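Local coordinates for protein AT-less polyketide synthase (Streptomyces platensis subsp. rosaceus, PDB 4QYR) that probably condenses acyl units held on carrier proteins, as a ketosynthase domain with flanking linker of a modular polyketide synthase that makes isomigrastatin, at residues 486-499 with 579-593. Sequence-based numbering, arbitrary orientation.
Sequences PDLADLAFTLQVGR and WQAMHPTGERRAVRL
Residues 588-593 run extended across helix 488-497, after a loop that starts at the short helical turn 579-582, and the CA atoms of Thr494 and Ala590 come within 5.6 Å. Asp490 and Thr494, one turn apart on the helix, meet this backbone. Arg589 N gives Asp490 OD2 a nearly straight bond of 2.8 Å (164°), arriving from above the carboxylate plane. Thr494 OG1 donates to Asp490 O in its own helix and takes only a weak bond from Val591 N.

Phe493 projects with CG anti to its backbone N (chi1 178°), which slides the ring beneath Arg588: CB of Arg588 sits 3.6 Å from the ring centroid, squarely over one face, while Val497 CG1, from the same helix, lies against the opposite face, offset toward the rim. The ring's edge, at CD1, meets the face of His583 in a T-shaped pair, planes 85° apart. His583 is itself steadied by ND1 donating to Trp579 O. Gln496 lays CG off-centre over the six-membered ring of Trp579, 4.2 Å from its centroid, and its NE2 bonds Ala454 O. Farther along the chain, Leu593 CD1 touches both Leu491 CD2 (3.7 Å) and Leu495 CD2 (3.6 Å).

Ala590 also pairs by backbone with Gly255, and Arg592 makes a cation-pi contact with Trp259, so this C-terminal segment joins the linker's helix to the ketosynthase body, consistent with the KS-to-linker architecture of modular polyketide synthases.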
ATOM      1  N   PRO A 486      16.105 -36.289  -4.279  1.00 75.51           N
ATOM      2  CA  PRO A 486      15.985 -35.861  -2.890  1.00 72.55           C
ATOM      3  C   PRO A 486      16.328 -37.011  -1.983  1.00 71.09           C
ATOM      4  O   PRO A 486      16.141 -38.163  -2.347  1.00 70.31           O
ATOM      5  CB  PRO A 486      14.507 -35.478  -2.756  1.00 71.43           C
ATOM      6  CG  PRO A 486      14.017 -35.323  -4.154  1.00 73.27           C
ATOM      7  CD  PRO A 486      14.803 -36.303  -4.961  1.00 75.77           C
ATOM      8  N   ASP A 487      16.862 -36.682  -0.821  1.00 74.81           N
ATOM      9  CA  ASP A 487      16.961 -37.621   0.272  1.00 80.14           C
ATOM     10  C   ASP A 487      15.549 -38.090   0.599  1.00 76.51           C
ATOM     11  O   ASP A 487      14.598 -37.314   0.514  1.00 73.36           O
ATOM     12  CB  ASP A 487      17.618 -36.949   1.469  1.00 86.29           C
ATOM     13  CG  ASP A 487      17.921 -37.902   2.585  1.00 96.30           C
ATOM     14  OD1 ASP A 487      17.097 -38.802   2.861  1.00101.50           O
ATOM     15  OD2 ASP A 487      19.001 -37.739   3.191  1.00100.19           O
ATOM     16  N   LEU A 488      15.415 -39.351   0.984  1.00 76.86           N
ATOM     17  CA  LEU A 488      14.098 -39.939   1.130  1.00 75.38           C
ATOM     18  C   LEU A 488      13.308 -39.329   2.292  1.00 74.30           C
ATOM     19  O   LEU A 488      12.192 -38.844   2.093  1.00 70.95           O
ATOM     20  CB  LEU A 488      14.227 -41.448   1.302  1.00 79.15           C
ATOM     21  CG  LEU A 488      12.976 -42.313   1.127  1.00 76.37           C
ATOM     22  CD1 LEU A 488      13.419 -43.616   0.540  1.00 79.43           C
ATOM     23  CD2 LEU A 488      12.288 -42.567   2.439  1.00 76.90           C
ATOM     24  N   ALA A 489      13.877 -39.347   3.496  1.00 78.04           N
ATOM     25  CA  ALA A 489      13.191 -38.792   4.659  1.00 64.55           C
ATOM     26  C   ALA A 489      12.885 -37.318   4.461  1.00 60.52           C
ATOM     27  O   ALA A 489      11.923 -36.802   5.017  1.00 65.39           O
ATOM     28  CB  ALA A 489      14.004 -38.987   5.900  1.00 66.54           C
ATOM     29  N   ASP A 490      13.705 -36.644   3.667  1.00 59.41           N
ATOM     30  CA  ASP A 490      13.495 -35.235   3.370  1.00 62.00           C
ATOM     31  C   ASP A 490      12.307 -35.060   2.429  1.00 61.56           C
ATOM     32  O   ASP A 490      11.526 -34.101   2.547  1.00 51.33           O
ATOM     33  CB  ASP A 490      14.758 -34.622   2.748  1.00 66.03           C
ATOM     34  CG  ASP A 490      15.726 -34.069   3.790  1.00 69.44           C
ATOM     35  OD1 ASP A 490      16.911 -33.836   3.445  1.00 70.08           O
ATOM     36  OD2 ASP A 490      15.295 -33.863   4.946  1.00 71.06           O
ATOM     37  N   LEU A 491      12.197 -36.001   1.489  1.00 62.61           N
ATOM     38  CA  LEU A 491      11.093 -36.042   0.536  1.00 59.19           C
ATOM     39  C   LEU A 491       9.814 -36.311   1.294  1.00 58.24           C
ATOM     40  O   LEU A 491       8.810 -35.613   1.104  1.00 55.87           O
ATOM     41  CB  LEU A 491      11.347 -37.107  -0.541  1.00 57.53           C
ATOM     42  CG  LEU A 491      10.306 -37.631  -1.537  1.00 57.91           C
ATOM     43  CD1 LEU A 491       9.557 -38.831  -1.010  1.00 60.14           C
ATOM     44  CD2 LEU A 491       9.349 -36.540  -1.992  1.00 61.13           C
ATOM     45  N   ALA A 492       9.875 -37.310   2.172  1.00 57.12           N
ATOM     46  CA  ALA A 492       8.725 -37.709   2.965  1.00 57.53           C
ATOM     47  C   ALA A 492       8.344 -36.602   3.927  1.00 59.28           C
ATOM     48  O   ALA A 492       7.175 -36.247   4.040  1.00 61.36           O
ATOM     49  CB  ALA A 492       9.013 -38.977   3.706  1.00 66.42           C
ATOM     50  N   PHE A 493       9.338 -36.048   4.607  1.00 54.79           N
ATOM     51  CA  PHE A 493       9.126 -34.876   5.459  1.00 57.25           C
ATOM     52  C   PHE A 493       8.348 -33.762   4.784  1.00 53.08           C
ATOM     53  O   PHE A 493       7.454 -33.183   5.379  1.00 50.31           O
ATOM     54  CB  PHE A 493      10.462 -34.306   5.919  1.00 57.37           C
ATOM     55  CG  PHE A 493      10.338 -33.074   6.757  1.00 55.00           C
ATOM     56  CD1 PHE A 493       9.954 -33.162   8.085  1.00 56.64           C
ATOM     57  CD2 PHE A 493      10.628 -31.827   6.224  1.00 54.04           C
ATOM     58  CE1 PHE A 493       9.857 -32.027   8.876  1.00 56.64           C
ATOM     59  CE2 PHE A 493      10.535 -30.686   7.000  1.00 51.82           C
ATOM     60  CZ  PHE A 493      10.147 -30.787   8.330  1.00 55.56           C
ATOM     61  N   THR A 494       8.704 -33.459   3.542  1.00 54.17           N
ATOM     62  CA  THR A 494       8.119 -32.323   2.854  1.00 45.50           C
ATOM     63  C   THR A 494       6.692 -32.624   2.421  1.00 50.80           C
ATOM     64  O   THR A 494       5.836 -31.739   2.440  1.00 43.31           O
ATOM     65  CB  THR A 494       8.968 -31.923   1.646  1.00 44.89           C
ATOM     66  OG1 THR A 494      10.241 -31.472   2.110  1.00 54.26           O
ATOM     67  CG2 THR A 494       8.322 -30.815   0.873  1.00 42.33           C
ATOM     68  N   LEU A 495       6.426 -33.874   2.048  1.00 51.74           N
ATOM     69  CA  LEU A 495       5.085 -34.249   1.611  1.00 47.78           C
ATOM     70  C   LEU A 495       4.160 -34.260   2.820  1.00 52.89           C
ATOM     71  O   LEU A 495       2.934 -34.165   2.696  1.00 47.56           O
ATOM     72  CB  LEU A 495       5.094 -35.609   0.914  1.00 50.47           C
ATOM     73  CG  LEU A 495       5.779 -35.605  -0.446  1.00 50.53           C
ATOM     74  CD1 LEU A 495       5.829 -36.987  -1.009  1.00 65.36           C
ATOM     75  CD2 LEU A 495       5.042 -34.711  -1.387  1.00 48.37           C
ATOM     76  N   GLN A 496       4.769 -34.353   3.995  1.00 48.82           N
ATOM     77  CA  GLN A 496       4.020 -34.498   5.222  1.00 51.48           C
ATOM     78  C   GLN A 496       3.591 -33.161   5.765  1.00 54.97           C
ATOM     79  O   GLN A 496       2.411 -32.927   6.046  1.00 57.05           O
ATOM     80  CB  GLN A 496       4.852 -35.240   6.261  1.00 53.62           C
ATOM     81  CG  GLN A 496       4.969 -36.722   5.984  1.00 59.71           C
ATOM     82  CD  GLN A 496       5.920 -37.409   6.929  1.00 65.70           C
ATOM     83  OE1 GLN A 496       6.188 -36.912   8.023  1.00 64.34           O
ATOM     84  NE2 GLN A 496       6.438 -38.564   6.516  1.00 71.51           N
ATOM     85  N   VAL A 497       4.568 -32.276   5.899  1.00 55.05           N
ATOM     86  CA  VAL A 497       4.348 -30.997   6.541  1.00 52.97           C
ATOM     87  C   VAL A 497       4.247 -29.843   5.515  1.00 47.31           C
ATOM     88  O   VAL A 497       3.701 -28.773   5.815  1.00 45.93           O
ATOM     89  CB  VAL A 497       5.469 -30.731   7.570  1.00 53.69           C
ATOM     90  CG1 VAL A 497       6.768 -30.415   6.869  1.00 50.66           C
ATOM     91  CG2 VAL A 497       5.076 -29.620   8.531  1.00 60.67           C
ATOM     92  N   GLY A 498       4.736 -30.069   4.299  1.00 44.95           N
ATOM     93  CA  GLY A 498       4.765 -29.016   3.304  1.00 38.53           C
ATOM     94  C   GLY A 498       3.509 -28.987   2.472  1.00 47.51           C
ATOM     95  O   GLY A 498       3.369 -28.150   1.574  1.00 49.52           O
ATOM     96  N   ARG A 499       2.588 -29.903   2.764  1.00 45.57           N
ATOM     97  CA  ARG A 499       1.374 -30.011   1.964  1.00 41.73           C
ATOM     98  C   ARG A 499       0.125 -29.986   2.824  1.00 41.77           C
ATOM     99  O   ARG A 499       0.061 -30.624   3.879  1.00 42.77           O
ATOM    100  CB  ARG A 499       1.399 -31.281   1.126  1.00 41.55           C
ATOM    101  CG  ARG A 499       2.571 -31.380   0.165  1.00 41.55           C
ATOM    102  CD  ARG A 499       2.355 -30.450  -0.968  1.00 39.83           C
ATOM    103  NE  ARG A 499       3.350 -30.585  -2.018  1.00 40.21           N
ATOM    104  CZ  ARG A 499       4.496 -29.917  -2.034  1.00 44.73           C
ATOM    105  NH1 ARG A 499       5.340 -30.069  -3.039  1.00 47.74           N
ATOM    106  NH2 ARG A 499       4.807 -29.105  -1.034  1.00 37.94           N
ATOM    107  N   TRP A 579       3.015 -34.844  12.332  1.00 73.67           N
ATOM    108  CA  TRP A 579       4.210 -35.284  11.644  1.00 73.67           C
ATOM    109  C   TRP A 579       5.510 -34.673  12.151  1.00 82.10           C
ATOM    110  O   TRP A 579       6.538 -35.330  12.091  1.00 82.38           O
ATOM    111  CB  TRP A 579       4.072 -35.018  10.152  1.00 70.00           C
ATOM    112  CG  TRP A 579       2.803 -35.534   9.575  1.00 69.50           C
ATOM    113  CD1 TRP A 579       1.643 -34.847   9.396  1.00 67.34           C
ATOM    114  CD2 TRP A 579       2.556 -36.865   9.109  1.00 80.70           C
ATOM    115  NE1 TRP A 579       0.688 -35.663   8.837  1.00 67.80           N
ATOM    116  CE2 TRP A 579       1.226 -36.906   8.649  1.00 70.29           C
ATOM    117  CE3 TRP A 579       3.334 -38.028   9.032  1.00 80.04           C
ATOM    118  CZ2 TRP A 579       0.657 -38.064   8.120  1.00 82.75           C
ATOM    119  CZ3 TRP A 579       2.769 -39.173   8.508  1.00 75.63           C
ATOM    120  CH2 TRP A 579       1.447 -39.183   8.055  1.00 74.41           C
ATOM    121  N   GLN A 580       5.491 -33.442  12.654  1.00 83.82           N
ATOM    122  CA  GLN A 580       6.759 -32.826  13.044  1.00 88.44           C
ATOM    123  C   GLN A 580       7.250 -33.373  14.379  1.00 93.91           C
ATOM    124  O   GLN A 580       8.385 -33.122  14.801  1.00 97.75           O
ATOM    125  CB  GLN A 580       6.655 -31.299  13.084  1.00 91.41           C
ATOM    126  CG  GLN A 580       7.972 -30.643  12.655  1.00 98.27           C
ATOM    127  CD  GLN A 580       7.852 -29.152  12.352  1.00103.26           C
ATOM    128  OE1 GLN A 580       6.806 -28.678  11.885  1.00103.41           O
ATOM    129  NE2 GLN A 580       8.946 -28.416  12.551  1.00105.35           N
ATOM    130  N   ALA A 581       6.397 -34.156  15.021  1.00 94.20           N
ATOM    131  CA  ALA A 581       6.737 -34.783  16.281  1.00 96.32           C
ATOM    132  C   ALA A 581       7.656 -35.987  16.073  1.00 95.48           C
ATOM    133  O   ALA A 581       8.454 -36.333  16.954  1.00 97.60           O
ATOM    134  CB  ALA A 581       5.474 -35.198  17.007  1.00 99.31           C
HETATM  135  N   MSE A 582       7.532 -36.621  14.910  1.00 91.75           N
HETATM  136  CA  MSE A 582       8.309 -37.814  14.590  1.00 95.25           C
HETATM  137  C   MSE A 582       9.782 -37.545  14.376  1.00100.33           C
HETATM  138  O   MSE A 582      10.647 -38.220  14.945  1.00106.35           O
HETATM  139  CB  MSE A 582       7.777 -38.481  13.330  1.00 91.38           C
HETATM  140  CG  MSE A 582       6.325 -38.832  13.388  1.00 92.88           C
HETATM  141 SE   MSE A 582       5.772 -39.699  11.743  0.55100.81          SE
HETATM  142  CE  MSE A 582       3.866 -39.497  12.014  1.00 83.86           C
ATOM    143  N   HIS A 583      10.059 -36.571  13.525  1.00 97.46           N
ATOM    144  CA  HIS A 583      11.414 -36.332  13.073  1.00 99.71           C
ATOM    145  C   HIS A 583      12.240 -35.630  14.146  1.00107.37           C
ATOM    146  O   HIS A 583      11.684 -34.926  14.991  1.00108.42           O
ATOM    147  CB  HIS A 583      11.391 -35.504  11.790  1.00 90.71           C
ATOM    148  CG  HIS A 583      10.531 -36.090  10.712  1.00 84.72           C
ATOM    149  ND1 HIS A 583       9.172 -35.872  10.642  1.00 81.18           N
ATOM    150  CD2 HIS A 583      10.835 -36.889   9.661  1.00 82.05           C
ATOM    151  CE1 HIS A 583       8.678 -36.505   9.592  1.00 77.02           C
ATOM    152  NE2 HIS A 583       9.667 -37.127   8.977  1.00 76.90           N
ATOM    153  N   PRO A 584      13.568 -35.848  14.129  1.00113.96           N
ATOM    154  CA  PRO A 584      14.464 -35.057  14.975  1.00122.51           C
ATOM    155  C   PRO A 584      14.251 -33.601  14.644  1.00130.72           C
ATOM    156  O   PRO A 584      14.493 -33.229  13.503  1.00128.07           O
ATOM    157  CB  PRO A 584      15.863 -35.520  14.555  1.00120.17           C
ATOM    158  CG  PRO A 584      15.657 -36.871  13.948  1.00119.26           C
ATOM    159  CD  PRO A 584      14.297 -36.836  13.314  1.00114.97           C
ATOM    160  N   THR A 585      13.794 -32.794  15.593  1.00141.88           N
ATOM    161  CA  THR A 585      13.331 -31.454  15.246  1.00142.31           C
ATOM    162  C   THR A 585      14.453 -30.596  14.652  1.00141.02           C
ATOM    163  O   THR A 585      14.190 -29.579  14.001  1.00138.73           O
ATOM    164  CB  THR A 585      12.718 -30.742  16.461  1.00146.08           C
ATOM    165  OG1 THR A 585      12.053 -31.705  17.284  1.00151.09           O
ATOM    166  CG2 THR A 585      11.705 -29.700  16.005  1.00143.12           C
ATOM    167  N   GLY A 586      15.697 -31.030  14.846  1.00138.90           N
ATOM    168  CA  GLY A 586      16.836 -30.362  14.245  1.00129.31           C
ATOM    169  C   GLY A 586      17.121 -30.785  12.812  1.00119.19           C
ATOM    170  O   GLY A 586      17.375 -29.942  11.952  1.00112.55           O
ATOM    171  N   GLU A 587      17.036 -32.090  12.559  1.00117.86           N
ATOM    172  CA  GLU A 587      17.565 -32.722  11.343  1.00118.73           C
ATOM    173  C   GLU A 587      16.943 -32.330   9.988  1.00101.37           C
ATOM    174  O   GLU A 587      17.655 -31.847   9.112  1.00101.22           O
ATOM    175  CB  GLU A 587      17.469 -34.245  11.507  1.00141.21           C
ATOM    176  CG  GLU A 587      17.797 -35.100  10.269  1.00149.93           C
ATOM    177  CD  GLU A 587      18.845 -34.494   9.347  1.00151.49           C
ATOM    178  OE1 GLU A 587      20.003 -34.325   9.783  1.00155.94           O
ATOM    179  OE2 GLU A 587      18.497 -34.179   8.182  1.00148.00           O
ATOM    180  N   ARG A 588      15.651 -32.571   9.792  1.00 90.32           N
ATOM    181  CA  ARG A 588      15.066 -32.553   8.444  1.00 78.94           C
ATOM    182  C   ARG A 588      15.239 -31.262   7.635  1.00 70.37           C
ATOM    183  O   ARG A 588      15.218 -30.153   8.174  1.00 63.95           O
ATOM    184  CB  ARG A 588      13.576 -32.869   8.529  1.00 76.82           C
ATOM    185  CG  ARG A 588      13.266 -34.282   8.967  1.00 72.18           C
ATOM    186  CD  ARG A 588      14.042 -35.314   8.163  1.00 78.45           C
ATOM    187  NE  ARG A 588      13.614 -36.664   8.528  1.00 84.14           N
ATOM    188  CZ  ARG A 588      14.134 -37.372   9.528  1.00 86.87           C
ATOM    189  NH1 ARG A 588      13.669 -38.587   9.800  1.00 87.07           N
ATOM    190  NH2 ARG A 588      15.119 -36.865  10.254  1.00 88.84           N
ATOM    191  N   ARG A 589      15.391 -31.435   6.322  1.00 65.80           N
ATOM    192  CA  ARG A 589      15.495 -30.330   5.365  1.00 60.62           C
ATOM    193  C   ARG A 589      14.395 -30.393   4.289  1.00 57.38           C
ATOM    194  O   ARG A 589      14.048 -31.467   3.813  1.00 58.04           O
ATOM    195  CB  ARG A 589      16.879 -30.337   4.705  1.00 59.83           C
ATOM    196  CG  ARG A 589      18.001 -30.037   5.679  1.00 73.93           C
ATOM    197  CD  ARG A 589      19.299 -29.725   4.964  1.00 76.37           C
ATOM    198  NE  ARG A 589      19.249 -28.429   4.292  1.00 76.66           N
ATOM    199  CZ  ARG A 589      19.651 -27.284   4.834  1.00 73.34           C
ATOM    200  NH1 ARG A 589      20.147 -27.269   6.071  1.00 74.36           N
ATOM    201  NH2 ARG A 589      19.562 -26.160   4.132  1.00 67.16           N
ATOM    202  N   ALA A 590      13.864 -29.237   3.899  1.00 54.84           N
ATOM    203  CA  ALA A 590      12.791 -29.177   2.909  1.00 51.36           C
ATOM    204  C   ALA A 590      13.304 -29.388   1.482  1.00 51.36           C
ATOM    205  O   ALA A 590      14.500 -29.194   1.202  1.00 50.47           O
ATOM    206  CB  ALA A 590      12.066 -27.855   3.017  1.00 48.59           C
ATOM    207  N   VAL A 591      12.382 -29.766   0.590  1.00 49.19           N
ATOM    208  CA  VAL A 591      12.695 -30.197  -0.777  1.00 48.68           C
ATOM    209  C   VAL A 591      11.724 -29.641  -1.821  1.00 53.82           C
ATOM    210  O   VAL A 591      10.510 -29.688  -1.635  1.00 58.39           O
ATOM    211  CB  VAL A 591      12.674 -31.730  -0.878  1.00 51.47           C
ATOM    212  CG1 VAL A 591      12.790 -32.174  -2.320  1.00 53.02           C
ATOM    213  CG2 VAL A 591      13.781 -32.332  -0.032  1.00 54.41           C
ATOM    214  N   ARG A 592      12.250 -29.145  -2.932  0.73 51.65           N
ATOM    215  CA  ARG A 592      11.400 -28.527  -3.941  0.73 42.02           C
ATOM    216  C   ARG A 592      10.789 -29.573  -4.869  0.73 45.83           C
ATOM    217  O   ARG A 592      11.473 -30.145  -5.711  0.73 47.30           O
ATOM    218  CB  ARG A 592      12.206 -27.496  -4.726  0.73 40.17           C
ATOM    219  CG  ARG A 592      12.905 -26.499  -3.815  0.73 39.58           C
ATOM    220  CD  ARG A 592      13.927 -25.648  -4.543  0.73 38.33           C
ATOM    221  NE  ARG A 592      14.514 -24.663  -3.643  0.73 37.82           N
ATOM    222  CZ  ARG A 592      15.412 -23.760  -4.004  0.73 36.79           C
ATOM    223  NH1 ARG A 592      15.839 -23.706  -5.254  0.73 36.16           N
ATOM    224  NH2 ARG A 592      15.879 -22.903  -3.112  0.73 36.55           N
ATOM    225  N   LEU A 593       9.491 -29.815  -4.694  1.00 46.92           N
ATOM    226  CA  LEU A 593       8.745 -30.818  -5.465  1.00 47.24           C
ATOM    227  C   LEU A 593       7.754 -30.093  -6.376  1.00 41.65           C
ATOM    228  O   LEU A 593       7.629 -28.869  -6.277  1.00 47.21           O
ATOM    229  CB  LEU A 593       8.023 -31.785  -4.517  1.00 45.89           C
ATOM    230  CG  LEU A 593       8.916 -32.403  -3.445  1.00 48.22           C
ATOM    231  CD1 LEU A 593       8.084 -33.079  -2.384  1.00 50.02           C
ATOM    232  CD2 LEU A 593       9.885 -33.362  -4.077  1.00 50.07           C
TER